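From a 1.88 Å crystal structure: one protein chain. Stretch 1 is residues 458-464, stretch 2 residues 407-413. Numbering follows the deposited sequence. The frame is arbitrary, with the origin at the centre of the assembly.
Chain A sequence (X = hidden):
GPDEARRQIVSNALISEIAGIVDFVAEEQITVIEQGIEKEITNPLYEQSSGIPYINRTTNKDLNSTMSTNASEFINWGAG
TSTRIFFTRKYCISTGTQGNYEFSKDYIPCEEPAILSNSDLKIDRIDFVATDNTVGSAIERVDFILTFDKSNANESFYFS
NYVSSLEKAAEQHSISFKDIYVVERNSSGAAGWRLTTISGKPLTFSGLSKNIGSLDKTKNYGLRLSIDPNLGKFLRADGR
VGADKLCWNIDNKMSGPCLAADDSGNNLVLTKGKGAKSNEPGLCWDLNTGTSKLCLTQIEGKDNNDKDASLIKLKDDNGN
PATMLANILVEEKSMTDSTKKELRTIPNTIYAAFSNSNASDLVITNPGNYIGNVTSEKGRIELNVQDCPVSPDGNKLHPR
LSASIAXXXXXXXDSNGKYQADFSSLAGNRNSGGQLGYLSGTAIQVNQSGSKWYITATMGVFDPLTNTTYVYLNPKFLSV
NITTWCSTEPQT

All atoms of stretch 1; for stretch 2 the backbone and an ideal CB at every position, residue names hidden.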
# COMPACT_ATOMS: atom_id res chain seq x y z
N THR A 458 -40.74 33.05 -11.87
CA THR A 458 -41.75 34.10 -11.83
C THR A 458 -42.21 34.28 -10.39
O THR A 458 -42.21 33.32 -9.62
CB THR A 458 -42.97 33.79 -12.73
OG1 THR A 458 -43.56 32.56 -12.32
CG2 THR A 458 -42.53 33.67 -14.18
N MET A 459 -42.58 35.50 -10.03
CA MET A 459 -43.13 35.80 -8.72
C MET A 459 -44.44 36.56 -8.88
O MET A 459 -44.51 37.49 -9.68
CB MET A 459 -42.16 36.64 -7.88
CG MET A 459 -42.68 37.01 -6.48
SD MET A 459 -41.63 38.20 -5.60
CE MET A 459 -40.04 37.52 -6.03
N GLY A 460 -45.45 36.18 -8.12
CA GLY A 460 -46.71 36.92 -8.08
C GLY A 460 -46.74 37.83 -6.87
O GLY A 460 -46.45 37.41 -5.75
N VAL A 461 -47.10 39.09 -7.10
CA VAL A 461 -47.16 40.09 -6.04
C VAL A 461 -48.41 40.96 -6.19
O VAL A 461 -48.73 41.39 -7.30
CB VAL A 461 -45.89 40.98 -6.03
CG1 VAL A 461 -46.07 42.19 -5.12
CG2 VAL A 461 -44.65 40.15 -5.62
N PHE A 462 -49.11 41.19 -5.09
CA PHE A 462 -50.21 42.15 -5.10
C PHE A 462 -49.78 43.44 -4.42
O PHE A 462 -49.29 43.42 -3.30
CB PHE A 462 -51.45 41.60 -4.40
CG PHE A 462 -52.59 42.59 -4.33
CD1 PHE A 462 -53.34 42.88 -5.46
CD2 PHE A 462 -52.90 43.24 -3.15
CE1 PHE A 462 -54.38 43.79 -5.41
CE2 PHE A 462 -53.94 44.15 -3.09
CZ PHE A 462 -54.68 44.43 -4.22
N ASP A 463 -49.95 44.56 -5.12
CA ASP A 463 -49.61 45.87 -4.57
C ASP A 463 -50.87 46.49 -3.96
O ASP A 463 -51.75 46.94 -4.68
CB ASP A 463 -49.03 46.78 -5.65
CG ASP A 463 -48.48 48.09 -5.10
OD1 ASP A 463 -48.84 48.49 -3.97
OD2 ASP A 463 -47.66 48.73 -5.81
N PRO A 464 -50.95 46.52 -2.62
CA PRO A 464 -52.16 47.02 -1.94
C PRO A 464 -52.33 48.54 -2.06
O PRO A 464 -53.45 49.04 -1.99
CB PRO A 464 -51.95 46.60 -0.48
CG PRO A 464 -50.47 46.47 -0.34
CD PRO A 464 -49.94 46.02 -1.67
N UNK A 407 -33.99 33.94 0.04
CA UNK A 407 -34.69 35.16 0.48
C UNK A 407 -35.73 35.52 -0.57
O UNK A 407 -35.51 35.27 -1.75
CB UNK A 407 -33.72 36.32 0.70
N UNK A 408 -36.85 36.11 -0.16
CA UNK A 408 -37.90 36.45 -1.11
C UNK A 408 -38.81 37.50 -0.50
O UNK A 408 -39.33 37.31 0.59
CB UNK A 408 -38.70 35.21 -1.51
N UNK A 409 -38.97 38.63 -1.19
CA UNK A 409 -39.92 39.64 -0.74
C UNK A 409 -40.76 40.17 -1.89
O UNK A 409 -40.33 40.19 -3.06
CB UNK A 409 -39.18 40.79 -0.06
N UNK A 410 -41.99 40.56 -1.55
CA UNK A 410 -42.94 41.09 -2.52
C UNK A 410 -42.68 42.57 -2.74
O UNK A 410 -43.49 43.42 -2.35
CB UNK A 410 -44.38 40.86 -2.06
N UNK A 411 -41.55 42.89 -3.36
CA UNK A 411 -41.20 44.29 -3.58
C UNK A 411 -42.17 44.95 -4.57
O UNK A 411 -42.74 44.28 -5.43
CB UNK A 411 -39.76 44.40 -4.09
N UNK A 412 -42.37 46.25 -4.44
CA UNK A 412 -43.19 47.02 -5.37
C UNK A 412 -42.49 48.33 -5.70
O UNK A 412 -41.51 48.68 -5.06
CB UNK A 412 -44.58 47.28 -4.79
N UNK A 413 -42.97 49.04 -6.72
CA UNK A 413 -42.34 50.30 -7.12
C UNK A 413 -42.38 51.33 -5.99
O UNK A 413 -43.37 51.44 -5.28
CB UNK A 413 -43.03 50.86 -8.36

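Residues 458-463 of stretch 1 form a strand in which the CA-to-CB bonds of Met459, Val461 and Asp463 point toward stretch 2, offering a thioether, a branched aliphatic group and a carboxylate in succession. No direct hydrogen bond joins the stretches; stretch 1 side chains pack against side chains and backbone of stretch 2, with bridging waters.

Position 407 has strand backbone angles, and its ideal CB has nothing of stretch 1 within 5.5 Å. The contact sets little preference, and Ser407 takes no part.

At position 408 the backbone remains extended and CA-to-CB points toward stretch 1, with the ideal CB 5.2 Å from Met459 CE. That gap leaves room for another carbon or two, which suits valine, leucine, isoleucine or methionine. The residue is Ile408; its CG1 lies 4.0 Å from Met459 CE in an apolar contact.

Position 409 points away; the extended backbone (-135/150°) would suit a beta-branched residue, but stretch 1 does not choose among many others. Its carbonyl O approaches Met459 SD at 3.5 Å. The residue is Val409, whose O also accepts a weak hydrogen bond from the backbone N of position 411.

At position 410 the strand has ended, with phi/psi of -83/68°. CA-to-CB points sideways, yet the ideal CB is already 3.6 Å from Val461 CG2. A small apolar group already meets the valine; glycine would forgo that contact, and a longer chain is not excluded by stretch 1 if it turns from the methyl. Ala410 is found, its CB 3.7 Å from Val461 CG2.

Position 411 turns away, so many side chains would be compatible with stretch 1, although its carbonyl O is 3.9 Å from Val461 CG1. Asp411 uses OD1 to accept a weak hydrogen bond from the backbone N of position 412.

Position 412 again points toward stretch 1. Its ideal CB lies 3.6 Å from Asp463 OD2 and 5.3 Å from Val461 CG1, a mixed setting suited to a short polar side chain, perhaps with a methyl: serine, threonine or asparagine. Thr412, chi1 p, combines both features. Its CG2 packs 3.9 Å from Val461 CG1, while a water donates hydrogen bonds to Thr412 OG1 and Asp463 OD1, each at 2.8 Å.

Position 413 points sideways. The Asp463 carboxylate lies just beyond 5.5 Å of its ideal CB, so a basic or polar residue would suit, though neither is required. Lys413 leads its side-chain end away, forming no salt bridge; instead, a water accepts from Lys413 N at 2.7 Å and donates to Asp463 OD2 at 3.0 Å.

Stretch 2 407-413: SIVADTK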
# COMPACT_ATOMS: atom_id res chain seq x y z
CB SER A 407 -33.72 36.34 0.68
OG SER A 407 -33.05 36.24 1.92
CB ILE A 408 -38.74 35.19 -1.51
CG1 ILE A 408 -39.84 35.57 -2.50
CG2 ILE A 408 -39.34 34.50 -0.28
CD1 ILE A 408 -40.69 34.37 -2.98
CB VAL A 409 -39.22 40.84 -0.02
CG1 VAL A 409 -38.57 40.38 1.28
CG2 VAL A 409 -38.20 41.50 -0.95
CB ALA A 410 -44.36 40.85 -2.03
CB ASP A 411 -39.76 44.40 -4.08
CG ASP A 411 -39.15 45.78 -3.84
OD1 ASP A 411 -39.74 46.57 -3.07
OD2 ASP A 411 -38.07 46.06 -4.40
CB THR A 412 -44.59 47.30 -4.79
OG1 THR A 412 -44.45 48.01 -3.55
CG2 THR A 412 -45.35 46.00 -4.56
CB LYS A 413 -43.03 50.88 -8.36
CG LYS A 413 -42.85 50.06 -9.62
CD LYS A 413 -43.72 50.63 -10.74
CE LYS A 413 -43.41 49.97 -12.08
NZ LYS A 413 -43.51 50.95 -13.21
O HOH W 1 -46.77 48.77 -2.13
O HOH W 2 -46.76 51.05 -5.19
O HOH W 3 -45.41 48.59 -7.82
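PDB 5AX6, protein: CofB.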